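PDB 3BLX: isocitrate dehydrogenase [NAD] subunit 1, mitochondrial from Saccharomyces cerevisiae, which forms, together with subunit 2, the octameric mitochondrial enzyme that oxidises isocitrate to 2-oxoglutarate with NAD+ in the citric acid cycle, and also binds mitochondrial mRNA leaders. Local coordinates for residues Phe167-Ala170 with Lys171-Arg175; Tyr239-Ile242 with Leu243-Gly247; Ser332-Thr335 with Thr336-Thr339; Ala66-Ser69 with Leu70-Lys74; Leu193-Asn196 with Ile197-Ile201. All blocks are in the same frame, centred on the assembly; numbering follows the deposited sequence.

Contact 1. Residues Phe167-Ala170 with Lys171-Arg175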
loop_
_atom_site.group_PDB
_atom_site.type_symbol
_atom_site.label_atom_id
_atom_site.label_comp_id
_atom_site.label_asym_id
_atom_site.label_seq_id
_atom_site.Cartn_x
_atom_site.Cartn_y
_atom_site.Cartn_z
ATOM N N PHE E 167 -20.534 -1.213 20.598
ATOM C CA PHE E 167 -20.898 -2.527 21.100
ATOM C C PHE E 167 -19.732 -3.201 21.779
ATOM O O PHE E 167 -19.901 -3.781 22.848
ATOM C CB PHE E 167 -21.468 -3.384 19.986
ATOM C CG PHE E 167 -22.856 -2.988 19.596
ATOM C CD1 PHE E 167 -23.893 -3.056 20.519
ATOM C CD2 PHE E 167 -23.127 -2.540 18.322
ATOM C CE1 PHE E 167 -25.191 -2.703 20.165
ATOM C CE2 PHE E 167 -24.425 -2.177 17.961
ATOM C CZ PHE E 167 -25.460 -2.258 18.893
ATOM N N ASP E 168 -18.545 -3.110 21.175
ATOM C CA ASP E 168 -17.344 -3.680 21.798
ATOM C C ASP E 168 -17.068 -3.074 23.158
ATOM O O ASP E 168 -16.490 -3.721 24.025
ATOM C CB ASP E 168 -16.124 -3.508 20.914
ATOM C CG ASP E 168 -16.098 -4.488 19.745
ATOM O OD1 ASP E 168 -16.663 -5.606 19.881
ATOM O OD2 ASP E 168 -15.501 -4.140 18.691
ATOM N N PHE E 169 -17.499 -1.835 23.336
ATOM C CA PHE E 169 -17.258 -1.078 24.566
ATOM C C PHE E 169 -18.258 -1.499 25.634
ATOM O O PHE E 169 -17.913 -1.677 26.789
ATOM C CB PHE E 169 -17.400 0.412 24.265
ATOM C CG PHE E 169 -16.916 1.311 25.350
ATOM C CD1 PHE E 169 -17.789 1.730 26.360
ATOM C CD2 PHE E 169 -15.608 1.784 25.336
ATOM C CE1 PHE E 169 -17.354 2.589 27.358
ATOM C CE2 PHE E 169 -15.161 2.640 26.321
ATOM C CZ PHE E 169 -16.034 3.048 27.342
ATOM N N ALA E 170 -19.506 -1.654 25.226
ATOM C CA ALA E 170 -20.534 -2.181 26.099
ATOM C C ALA E 170 -20.145 -3.576 26.593
ATOM O O ALA E 170 -20.260 -3.853 27.776
ATOM C CB ALA E 170 -21.884 -2.209 25.375
ATOM N N LYS E 171 -19.677 -4.440 25.690
ATOM C CA LYS E 171 -19.169 -5.780 26.044
ATOM C C LYS E 171 -18.080 -5.687 27.110
ATOM O O LYS E 171 -18.156 -6.320 28.157
ATOM C CB LYS E 171 -18.586 -6.490 24.808
ATOM C CG LYS E 171 -18.810 -8.015 24.730
ATOM C CD LYS E 171 -20.210 -8.335 24.145
ATOM C CE LYS E 171 -20.462 -9.842 23.920
ATOM N NZ LYS E 171 -21.881 -10.140 23.466
ATOM N N LYS E 172 -17.065 -4.880 26.836
ATOM C CA LYS E 172 -15.889 -4.824 27.692
ATOM C C LYS E 172 -16.193 -4.311 29.098
ATOM O O LYS E 172 -15.541 -4.705 30.060
ATOM C CB LYS E 172 -14.815 -3.941 27.055
ATOM C CG LYS E 172 -13.408 -4.181 27.585
ATOM C CD LYS E 172 -12.470 -3.054 27.170
ATOM C CE LYS E 172 -11.013 -3.405 27.400
ATOM N NZ LYS E 172 -10.147 -2.201 27.204
ATOM N N TYR E 173 -17.165 -3.415 29.220
ATOM C CA TYR E 173 -17.442 -2.785 30.516
ATOM C C TYR E 173 -18.794 -3.227 31.059
ATOM O O TYR E 173 -19.406 -2.560 31.896
ATOM C CB TYR E 173 -17.292 -1.245 30.454
ATOM C CG TYR E 173 -15.883 -0.825 30.095
ATOM C CD1 TYR E 173 -15.566 -0.364 28.823
ATOM C CD2 TYR E 173 -14.860 -0.929 31.028
ATOM C CE1 TYR E 173 -14.268 0.003 28.500
ATOM C CE2 TYR E 173 -13.557 -0.568 30.713
ATOM C CZ TYR E 173 -13.256 -0.099 29.450
ATOM O OH TYR E 173 -11.948 0.251 29.149
ATOM N N ASN E 174 -19.242 -4.380 30.583
ATOM C CA ASN E 174 -20.496 -4.973 31.048
ATOM C C ASN E 174 -21.670 -4.011 31.108
ATOM O O ASN E 174 -22.371 -3.932 32.121
ATOM C CB ASN E 174 -20.305 -5.663 32.402
ATOM C CG ASN E 174 -19.502 -6.959 32.282
ATOM O OD1 ASN E 174 -20.051 -8.021 31.967
ATOM N ND2 ASN E 174 -18.193 -6.872 32.527
ATOM N N ARG E 175 -21.871 -3.276 30.020
ATOM C CA ARG E 175 -23.068 -2.479 29.864
ATOM C C ARG E 175 -24.066 -3.339 29.105
ATOM O O ARG E 175 -23.672 -4.197 28.305
ATOM C CB ARG E 175 -22.753 -1.196 29.102
ATOM C CG ARG E 175 -22.506 -0.004 29.998
ATOM C CD ARG E 175 -21.343 -0.235 30.934
ATOM N NE ARG E 175 -21.095 0.878 31.867
ATOM C CZ ARG E 175 -21.920 1.896 32.123
ATOM N NH1 ARG E 175 -23.106 1.991 31.539
ATOM N NH2 ARG E 175 -21.555 2.823 32.993
#
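The Y173 ring overlaps the phenyl of F169, four residues back along the helix. An edge carbon, CD1 of Y173, sits over the middle of one F169 face, and CE1 of Y173 approaches CE2 of F169 to 3.5 Å. The planes make 52° with centroids 4.7 Å apart, an edge-to-face pair that is well short of perpendicular. F169 puts CG opposite its backbone N (chi1 -168°), whereas Y173 keeps CG beside its own N (chi1 -62°), and these two settings turn the rings onto one another. F169 also rests on I126 of strand 124-130.

Underneath, the backbone is closing helix 156-172. K171 N, K172 N and Y173 N still make regular helical bonds, the last to F169 O at 3.1 Å. Then N174 takes a positive phi and serves as the C-prime residue of a Schellman motif: R175 N reaches back to A170 O at 2.8 Å, and N174 N to K171 O at 3.3 Å. The turn brings CB of R175 to 4.0 Å from CB of A170, the apolar touch expected across such a cap. Beyond CB the R175 chain bends away, and its guanidinium forms salt bridges with D124 and D231. On the buried side of the helix F167 meets the ring of Y206, whose hydroxyl is hydrogen-bonded to D168 OD1.

Contact 2. Residues Tyr239-Ile242 with Leu243-Gly247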
loop_
_atom_site.group_PDB
_atom_site.type_symbol
_atom_site.label_atom_id
_atom_site.label_comp_id
_atom_site.label_asym_id
_atom_site.label_seq_id
_atom_site.Cartn_x
_atom_site.Cartn_y
_atom_site.Cartn_z
ATOM N N TYR E 239 -25.152 15.561 17.408
ATOM C CA TYR E 239 -25.992 15.496 18.598
ATOM C C TYR E 239 -25.215 15.144 19.864
ATOM O O TYR E 239 -25.752 15.144 20.964
ATOM C CB TYR E 239 -27.123 14.479 18.412
ATOM C CG TYR E 239 -27.805 14.546 17.063
ATOM C CD1 TYR E 239 -28.208 15.769 16.519
ATOM C CD2 TYR E 239 -28.055 13.386 16.332
ATOM C CE1 TYR E 239 -28.831 15.835 15.286
ATOM C CE2 TYR E 239 -28.666 13.436 15.102
ATOM C CZ TYR E 239 -29.056 14.664 14.577
ATOM O OH TYR E 239 -29.664 14.712 13.340
ATOM N N GLY E 240 -23.953 14.823 19.716
ATOM C CA GLY E 240 -23.214 14.316 20.842
ATOM C C GLY E 240 -22.818 15.418 21.790
ATOM O O GLY E 240 -22.735 15.204 22.993
ATOM N N THR E 241 -22.543 16.593 21.241
ATOM C CA THR E 241 -22.221 17.744 22.056
ATOM C C THR E 241 -23.402 18.106 22.968
ATOM O O THR E 241 -23.213 18.357 24.166
ATOM C CB THR E 241 -21.833 18.933 21.182
ATOM O OG1 THR E 241 -20.404 19.056 21.173
ATOM C CG2 THR E 241 -22.446 20.231 21.709
ATOM N N ILE E 242 -24.610 18.128 22.403
ATOM C CA ILE E 242 -25.798 18.415 23.185
ATOM C C ILE E 242 -26.055 17.354 24.252
ATOM O O ILE E 242 -26.210 17.680 25.427
ATOM C CB ILE E 242 -27.034 18.588 22.296
ATOM C CG1 ILE E 242 -26.965 19.949 21.608
ATOM C CG2 ILE E 242 -28.298 18.466 23.109
ATOM C CD1 ILE E 242 -27.782 20.032 20.356
ATOM N N LEU E 243 -26.101 16.086 23.872
ATOM C CA LEU E 243 -26.294 15.042 24.878
ATOM C C LEU E 243 -25.226 15.078 25.958
ATOM O O LEU E 243 -25.513 14.869 27.127
ATOM C CB LEU E 243 -26.320 13.664 24.247
ATOM C CG LEU E 243 -27.533 13.450 23.355
ATOM C CD1 LEU E 243 -27.450 12.079 22.735
ATOM C CD2 LEU E 243 -28.802 13.611 24.173
ATOM N N GLY E 244 -23.990 15.354 25.567
ATOM C CA GLY E 244 -22.886 15.411 26.512
ATOM C C GLY E 244 -23.025 16.534 27.518
ATOM O O GLY E 244 -22.686 16.394 28.676
ATOM N N ASN E 245 -23.531 17.670 27.084
ATOM C CA ASN E 245 -23.706 18.756 28.009
ATOM C C ASN E 245 -24.849 18.560 28.984
ATOM O O ASN E 245 -24.779 19.047 30.103
ATOM C CB ASN E 245 -23.754 20.079 27.280
ATOM C CG ASN E 245 -22.352 20.578 26.924
ATOM O OD1 ASN E 245 -21.496 20.773 27.802
ATOM N ND2 ASN E 245 -22.101 20.757 25.640
ATOM N N ILE E 246 -25.877 17.815 28.585
ATOM C CA ILE E 246 -26.921 17.423 29.526
ATOM C C ILE E 246 -26.306 16.487 30.530
ATOM O O ILE E 246 -26.523 16.596 31.734
ATOM C CB ILE E 246 -28.080 16.695 28.837
ATOM C CG1 ILE E 246 -28.892 17.672 27.981
ATOM C CG2 ILE E 246 -28.954 16.031 29.863
ATOM C CD1 ILE E 246 -29.692 17.002 26.969
ATOM N N GLY E 247 -25.496 15.578 30.024
ATOM C CA GLY E 247 -24.777 14.669 30.888
ATOM C C GLY E 247 -23.971 15.388 31.949
ATOM O O GLY E 247 -24.019 15.029 33.118
#
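L243 leans back over the preceding turn of helix 237-251, its CG 3.4 Å from Y239 O, the oxygen that accepts L243 N in an almost straight bond. I242 is met from the other direction: its carbonyl takes I246 N at 3.2 Å, and its CG2 lies a loose 4.4 Å from CD1 of I246. The two isoleucines share one rotamer, CG1 beside the backbone N and CG2 opposite it, which carries CD1 of I246 back over I242 O. T241 and N245 run alongside each other, with CG2 of T241 4.0 Å from ND2 of N245.

I242 packs on I221, N245 on V225 and I246 on L253 of a neighbouring subunit 2, and I242 and I246 also touch helix 216-225 of their own chain. This is consistent with the helical bundle that joins subunits in this family. Y239, its OH hydrogen-bonded to D191, and G240 lie beside K183 and R129, probable catalytic and substrate-binding residues. With the N-H groups of L243, G244, N245 and I246 bonded to the carbonyls four residues back, the isoleucines give the partner subunit an apolar surface.

Contact 3. Residues Ser332-Thr335 with Thr336-Thr339; sequences SSST and TDFT
S334 and D337 face each other across the start of helix 335-347 as a capping box, each side chain turned to the other's backbone. S334 is the N-cap. Its OG lies between its own N and carbonyl carbon (chi1 75°), which turns it into the first turn, where it accepts D337 N at 3.1 Å with an N-H...O angle of 161°. In return D337 keeps CG on the N side of its own backbone (chi1 -68°) and leans back to the N-cap residue, so that OD2 of D337 receives S334 N in a weak bond of 3.3 Å. A carboxylate at this end of a helix would probably be favoured by the helix dipole.

Alongside the box, CB of S333 lies 3.6 Å from CB of D337, closing the side of the cap just before the N-cap residue. CB of T336 lies 3.6 Å from OG of S334. The helix proper begins with F338 N bonding to S334 O at 3.1 Å, and the F338 side chain leaves the cap to pack on T318 and I319 of helix 306-320. N284, from a loop, touches T335 and T336 and makes a backbone bond to T335.

Deeper in, T335 O is gripped by two donors of one residue: T339 N at 2.9 Å and T339 OG1 at 3.0 Å, the hydroxyl coming from above the carbonyl plane and also hydrogen-bonded with S35 OG.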
loop_
_atom_site.group_PDB
_atom_site.type_symbol
_atom_site.label_atom_id
_atom_site.label_comp_id
_atom_site.label_asym_id
_atom_site.label_seq_id
_atom_site.Cartn_x
_atom_site.Cartn_y
_atom_site.Cartn_z
ATOM N N SER E 332 -13.942 25.029 48.876
ATOM C CA SER E 332 -13.333 26.353 48.835
ATOM C C SER E 332 -11.823 26.255 48.710
ATOM O O SER E 332 -11.108 27.262 48.752
ATOM C CB SER E 332 -13.718 27.162 50.074
ATOM O OG SER E 332 -13.643 26.353 51.235
ATOM N N SER E 333 -11.340 25.033 48.534
ATOM C CA SER E 333 -9.914 24.796 48.359
ATOM C C SER E 333 -9.444 25.002 46.921
ATOM O O SER E 333 -10.227 24.910 45.973
ATOM C CB SER E 333 -9.587 23.385 48.822
ATOM O OG SER E 333 -10.443 23.048 49.898
ATOM N N SER E 334 -8.158 25.288 46.775
ATOM C CA SER E 334 -7.521 25.454 45.467
ATOM C C SER E 334 -7.242 24.100 44.812
ATOM O O SER E 334 -7.328 23.056 45.468
ATOM C CB SER E 334 -6.193 26.195 45.633
ATOM O OG SER E 334 -5.199 25.335 46.169
ATOM N N THR E 335 -6.879 24.113 43.531
ATOM C CA THR E 335 -6.668 22.853 42.830
ATOM C C THR E 335 -5.487 22.144 43.481
ATOM O O THR E 335 -5.512 20.943 43.655
ATOM C CB THR E 335 -6.527 22.992 41.259
ATOM O OG1 THR E 335 -5.204 22.669 40.835
ATOM C CG2 THR E 335 -6.866 24.378 40.767
ATOM N N THR E 336 -4.482 22.915 43.875
ATOM C CA THR E 336 -3.324 22.414 44.607
ATOM C C THR E 336 -3.679 21.723 45.934
ATOM O O THR E 336 -3.153 20.653 46.245
ATOM C CB THR E 336 -2.336 23.556 44.873
ATOM O OG1 THR E 336 -1.416 23.626 43.787
ATOM C CG2 THR E 336 -1.548 23.338 46.156
ATOM N N ASP E 337 -4.575 22.329 46.712
ATOM C CA ASP E 337 -5.014 21.729 47.965
ATOM C C ASP E 337 -5.643 20.375 47.684
ATOM O O ASP E 337 -5.371 19.385 48.359
ATOM C CB ASP E 337 -6.026 22.628 48.694
ATOM C CG ASP E 337 -5.402 23.929 49.218
ATOM O OD1 ASP E 337 -4.155 23.974 49.414
ATOM O OD2 ASP E 337 -6.166 24.909 49.431
ATOM N N PHE E 338 -6.496 20.347 46.677
ATOM C CA PHE E 338 -7.236 19.154 46.314
ATOM C C PHE E 338 -6.270 18.056 45.890
ATOM O O PHE E 338 -6.405 16.907 46.300
ATOM C CB PHE E 338 -8.227 19.501 45.197
ATOM C CG PHE E 338 -9.103 18.372 44.784
ATOM C CD1 PHE E 338 -9.962 17.787 45.684
ATOM C CD2 PHE E 338 -9.081 17.907 43.482
ATOM C CE1 PHE E 338 -10.784 16.745 45.301
ATOM C CE2 PHE E 338 -9.899 16.862 43.093
ATOM C CZ PHE E 338 -10.751 16.281 44.004
ATOM N N THR E 339 -5.288 18.421 45.075
ATOM C CA THR E 339 -4.280 17.482 44.615
ATOM C C THR E 339 -3.518 16.891 45.791
ATOM O O THR E 339 -3.379 15.660 45.892
ATOM C CB THR E 339 -3.265 18.141 43.664
ATOM O OG1 THR E 339 -3.946 18.680 42.527
ATOM C CG2 THR E 339 -2.244 17.124 43.195
#

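Contact 4. Residues Ala66-Ser69 with Leu70-Lys74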
loop_
_atom_site.group_PDB
_atom_site.type_symbol
_atom_site.label_atom_id
_atom_site.label_comp_id
_atom_site.label_asym_id
_atom_site.label_seq_id
_atom_site.Cartn_x
_atom_site.Cartn_y
_atom_site.Cartn_z
ATOM N N ALA E 66 2.645 17.825 17.843
ATOM C CA ALA E 66 1.795 16.959 18.632
ATOM C C ALA E 66 1.375 15.722 17.842
ATOM O O ALA E 66 1.370 14.613 18.355
ATOM C CB ALA E 66 0.582 17.729 19.109
ATOM N N VAL E 67 1.023 15.930 16.583
ATOM C CA VAL E 67 0.653 14.838 15.711
ATOM C C VAL E 67 1.844 13.903 15.589
ATOM O O VAL E 67 1.712 12.697 15.758
ATOM C CB VAL E 67 0.160 15.348 14.312
ATOM C CG1 VAL E 67 0.003 14.211 13.314
ATOM C CG2 VAL E 67 -1.149 16.068 14.460
ATOM N N GLU E 68 3.011 14.472 15.337
ATOM C CA GLU E 68 4.233 13.697 15.166
ATOM C C GLU E 68 4.592 12.909 16.439
ATOM O O GLU E 68 5.001 11.741 16.371
ATOM C CB GLU E 68 5.375 14.613 14.710
ATOM C CG GLU E 68 6.240 14.015 13.570
ATOM C CD GLU E 68 5.411 13.462 12.385
ATOM O OE1 GLU E 68 5.732 12.354 11.902
ATOM O OE2 GLU E 68 4.445 14.121 11.925
ATOM N N SER E 69 4.398 13.539 17.592
ATOM C CA SER E 69 4.599 12.870 18.857
ATOM C C SER E 69 3.617 11.721 19.065
ATOM O O SER E 69 4.017 10.654 19.520
ATOM C CB SER E 69 4.518 13.877 19.997
ATOM O OG SER E 69 4.672 13.247 21.250
ATOM N N LEU E 70 2.341 11.929 18.720
ATOM C CA LEU E 70 1.350 10.856 18.802
ATOM C C LEU E 70 1.634 9.713 17.850
ATOM O O LEU E 70 1.400 8.570 18.192
ATOM C CB LEU E 70 -0.039 11.365 18.578
ATOM C CG LEU E 70 -0.632 11.966 19.853
ATOM C CD1 LEU E 70 -1.827 12.812 19.507
ATOM C CD2 LEU E 70 -1.009 10.892 20.849
ATOM N N LYS E 71 2.171 10.014 16.674
ATOM C CA LYS E 71 2.517 8.966 15.748
ATOM C C LYS E 71 3.590 8.040 16.319
ATOM O O LYS E 71 3.555 6.822 16.088
ATOM C CB LYS E 71 2.943 9.561 14.417
ATOM C CG LYS E 71 1.751 9.844 13.519
ATOM C CD LYS E 71 2.002 10.966 12.515
ATOM C CE LYS E 71 2.377 10.454 11.141
ATOM N NZ LYS E 71 2.281 11.584 10.192
ATOM N N ARG E 72 4.512 8.626 17.082
ATOM C CA ARG E 72 5.574 7.876 17.720
ATOM C C ARG E 72 5.092 7.143 18.957
ATOM O O ARG E 72 5.404 5.988 19.150
ATOM C CB ARG E 72 6.711 8.800 18.110
ATOM C CG ARG E 72 7.430 9.445 16.962
ATOM C CD ARG E 72 8.759 10.014 17.415
ATOM N NE ARG E 72 8.575 11.148 18.311
ATOM C CZ ARG E 72 8.329 12.382 17.887
ATOM N NH1 ARG E 72 8.243 12.618 16.585
ATOM N NH2 ARG E 72 8.173 13.378 18.751
ATOM N N ASN E 73 4.324 7.815 19.798
ATOM C CA ASN E 73 4.000 7.237 21.097
ATOM C C ASN E 73 2.691 6.455 21.114
ATOM O O ASN E 73 2.540 5.534 21.896
ATOM C CB ASN E 73 4.000 8.313 22.186
ATOM C CG ASN E 73 5.274 9.109 22.222
ATOM O OD1 ASN E 73 6.345 8.642 21.827
ATOM N ND2 ASN E 73 5.171 10.322 22.724
ATOM N N LYS E 74 1.746 6.847 20.259
ATOM C CA LYS E 74 0.427 6.198 20.139
ATOM C C LYS E 74 -0.590 6.546 21.221
ATOM O O LYS E 74 -1.771 6.349 21.029
ATOM C CB LYS E 74 0.544 4.660 20.044
ATOM C CG LYS E 74 1.609 4.140 19.084
ATOM C CD LYS E 74 1.389 4.634 17.699
ATOM C CE LYS E 74 2.141 3.798 16.687
ATOM N NZ LYS E 74 3.609 3.891 16.929
#
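The guanidinium of R72 lies with one face against the backbone of the preceding turn: E68 O stands 3.3 Å above its plane and CA of S69 3.6 Å above it, both toward the rim of the group. A bend at chi3 (-68°) folds the arginine back in this way, with NH2 of R72 3.9 Å from CB of S69. The E68 carboxylate, turned 45° from the guanidinium, keeps its distance from it: OE1 of E68 is 5.3 Å from NH1 of R72. It leans toward K71 instead, where OE2 of E68 and NZ of K71 make a long salt bridge of 3.8 Å. The lysine chain gets there past V67, whose CG1 is 3.9 Å from CD of K71.

On the buried side OG of S69 and ND2 of N73 lie near each other without bonding; their partners are T21 and E50. T21 OG1 is hydrogen-bonded with both, while E50 takes ND2 of N73, forms a salt bridge with R72 and has a weak hydrogen bond with OG of S69. K74, with positive phi, ends the helix, and its NZ returns to K71 O at 3.0 Å.

Helix 60-73 packs on strand 17-25 through A66, L70 and N73 and on helix 92-99 through V67 and L70, while E68 touches K204 and R72 touches Y206 of another copy of this subunit.

Contact 5. Residues Leu193-Asn196 with Ile197-Ile201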
loop_
_atom_site.group_PDB
_atom_site.type_symbol
_atom_site.label_atom_id
_atom_site.label_comp_id
_atom_site.label_asym_id
_atom_site.label_seq_id
_atom_site.Cartn_x
_atom_site.Cartn_y
_atom_site.Cartn_z
ATOM N N LEU E 193 -30.106 5.514 7.759
ATOM C CA LEU E 193 -28.919 4.675 7.610
ATOM C C LEU E 193 -28.241 4.391 8.947
ATOM O O LEU E 193 -27.898 3.247 9.270
ATOM C CB LEU E 193 -27.929 5.382 6.700
ATOM C CG LEU E 193 -26.653 4.650 6.295
ATOM C CD1 LEU E 193 -27.007 3.459 5.445
ATOM C CD2 LEU E 193 -25.727 5.573 5.528
ATOM N N PHE E 194 -28.050 5.458 9.717
ATOM C CA PHE E 194 -27.453 5.367 11.042
ATOM C C PHE E 194 -28.205 4.434 12.015
ATOM O O PHE E 194 -27.617 3.491 12.553
ATOM C CB PHE E 194 -27.336 6.757 11.658
ATOM C CG PHE E 194 -26.473 6.788 12.882
ATOM C CD1 PHE E 194 -25.083 6.925 12.771
ATOM C CD2 PHE E 194 -27.042 6.655 14.146
ATOM C CE1 PHE E 194 -24.280 6.935 13.902
ATOM C CE2 PHE E 194 -26.239 6.662 15.287
ATOM C CZ PHE E 194 -24.855 6.795 15.166
ATOM N N ARG E 195 -29.488 4.713 12.255
ATOM C CA ARG E 195 -30.346 3.854 13.074
ATOM C C ARG E 195 -30.364 2.408 12.600
ATOM O O ARG E 195 -30.296 1.484 13.414
ATOM C CB ARG E 195 -31.782 4.376 13.056
ATOM C CG ARG E 195 -32.789 3.436 13.686
ATOM C CD ARG E 195 -34.207 3.766 13.235
ATOM N NE ARG E 195 -34.370 3.550 11.797
ATOM C CZ ARG E 195 -35.220 4.228 11.017
ATOM N NH1 ARG E 195 -36.004 5.180 11.537
ATOM N NH2 ARG E 195 -35.282 3.961 9.708
ATOM N N ASN E 196 -30.466 2.205 11.288
ATOM C CA ASN E 196 -30.518 0.844 10.750
ATOM C C ASN E 196 -29.236 0.081 10.958
ATOM O O ASN E 196 -29.271 -1.040 11.471
ATOM C CB ASN E 196 -30.861 0.850 9.271
ATOM C CG ASN E 196 -32.276 1.283 9.029
ATOM O OD1 ASN E 196 -33.117 1.250 9.954
ATOM N ND2 ASN E 196 -32.558 1.722 7.800
ATOM N N ILE E 197 -28.109 0.684 10.569
ATOM C CA ILE E 197 -26.836 0.015 10.719
ATOM C C ILE E 197 -26.573 -0.360 12.175
ATOM O O ILE E 197 -26.082 -1.455 12.446
ATOM C CB ILE E 197 -25.686 0.843 10.170
ATOM C CG1 ILE E 197 -25.798 0.924 8.649
ATOM C CG2 ILE E 197 -24.358 0.229 10.593
ATOM C CD1 ILE E 197 -24.856 1.963 7.992
ATOM N N ILE E 198 -26.914 0.531 13.111
ATOM C CA ILE E 198 -26.618 0.248 14.510
ATOM C C ILE E 198 -27.466 -0.932 14.962
ATOM O O ILE E 198 -26.960 -1.861 15.573
ATOM C CB ILE E 198 -26.882 1.440 15.460
ATOM C CG1 ILE E 198 -26.112 2.697 15.033
ATOM C CG2 ILE E 198 -26.492 1.064 16.894
ATOM C CD1 ILE E 198 -24.666 2.631 15.343
ATOM N N THR E 199 -28.758 -0.897 14.664
ATOM C CA THR E 199 -29.644 -1.978 15.100
ATOM C C THR E 199 -29.328 -3.331 14.424
ATOM O O THR E 199 -29.473 -4.372 15.061
ATOM C CB THR E 199 -31.168 -1.623 14.970
ATOM O OG1 THR E 199 -31.560 -1.634 13.597
ATOM C CG2 THR E 199 -31.465 -0.245 15.565
ATOM N N GLU E 200 -28.879 -3.324 13.165
ATOM C CA GLU E 200 -28.513 -4.577 12.496
ATOM C C GLU E 200 -27.251 -5.187 13.086
ATOM O O GLU E 200 -27.187 -6.384 13.333
ATOM C CB GLU E 200 -28.305 -4.390 10.982
ATOM C CG GLU E 200 -29.563 -3.979 10.191
ATOM C CD GLU E 200 -29.234 -3.422 8.797
ATOM O OE1 GLU E 200 -28.046 -3.510 8.371
ATOM O OE2 GLU E 200 -30.166 -2.898 8.136
ATOM N N ILE E 201 -26.232 -4.368 13.281
ATOM C CA ILE E 201 -24.983 -4.847 13.850
ATOM C C ILE E 201 -25.220 -5.357 15.260
ATOM O O ILE E 201 -24.515 -6.245 15.749
ATOM C CB ILE E 201 -23.928 -3.752 13.834
ATOM C CG1 ILE E 201 -23.562 -3.452 12.373
ATOM C CG2 ILE E 201 -22.715 -4.154 14.672
ATOM C CD1 ILE E 201 -22.126 -2.989 12.168
#
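With chi1 at -168° the F194 ring swings away from its own N and lies along the helix, and a chi1 of -56° at I198 directs CG1 back to meet it, over the phenyl face. It sits 4.2 Å from the ring centroid and 21° off the normal, displaced toward the rim, a CH-pi contact whose nearest ring atom is CE2 of F194 at 4.0 Å from CG1 of I198. L193 and I197 repeat the spacing on another side of the helix: the two side chains run the same way, with CG of L193 3.7 Å from CD1 of I197.

Helix 190-205 is the crossover of a beta-alpha-beta unit, linking the parallel strands 177-182 and 210-215. I198 reaches A180 on the first strand and T199 reaches V211 and S213 on the second, while I197 and I198 also pack against helix 156-172. L193 touches V154 of a neighbouring subunit 2.

The polar bonds centre on N196. N196 O takes two donors, E200 N at 2.9 Å and the T199 hydroxyl OG1 at 3.2 Å, the latter steeply off the C=O direction. The side-chain oxygen of N196 is used by its predecessor: NE of R195 gives a hydrogen bond to OD1 of N196 at 3.2 Å, with OD1 in the guanidinium plane at its edge. From the oxygen's side the geometry is poorer, since NE lies well out of the amide plane, and NH2 adds a weak second bond.

How the contacts relate
Contacts 1 and 5 are the only two that touch: F167 packs on I198 and I201, so the end of helix 156-172 and the body of helix 190-205 pack against each other there. Contact 2, about 21 Å from each of them between centres, is largely buried and faces subunit 2, and its chemistry is mainly aliphatic. Contact 4, also largely buried, lies on the opposite side of the chain's centre from contact 2; it mixes an apolar face with polar groups tied to T21 and E50. Contact 3 starts a helix with a hydroxyl-and-carboxylate N-cap, while contacts 1 and 4 close one, the former by a Schellman turn. Contacts 1, 3 and 5 are partly buried.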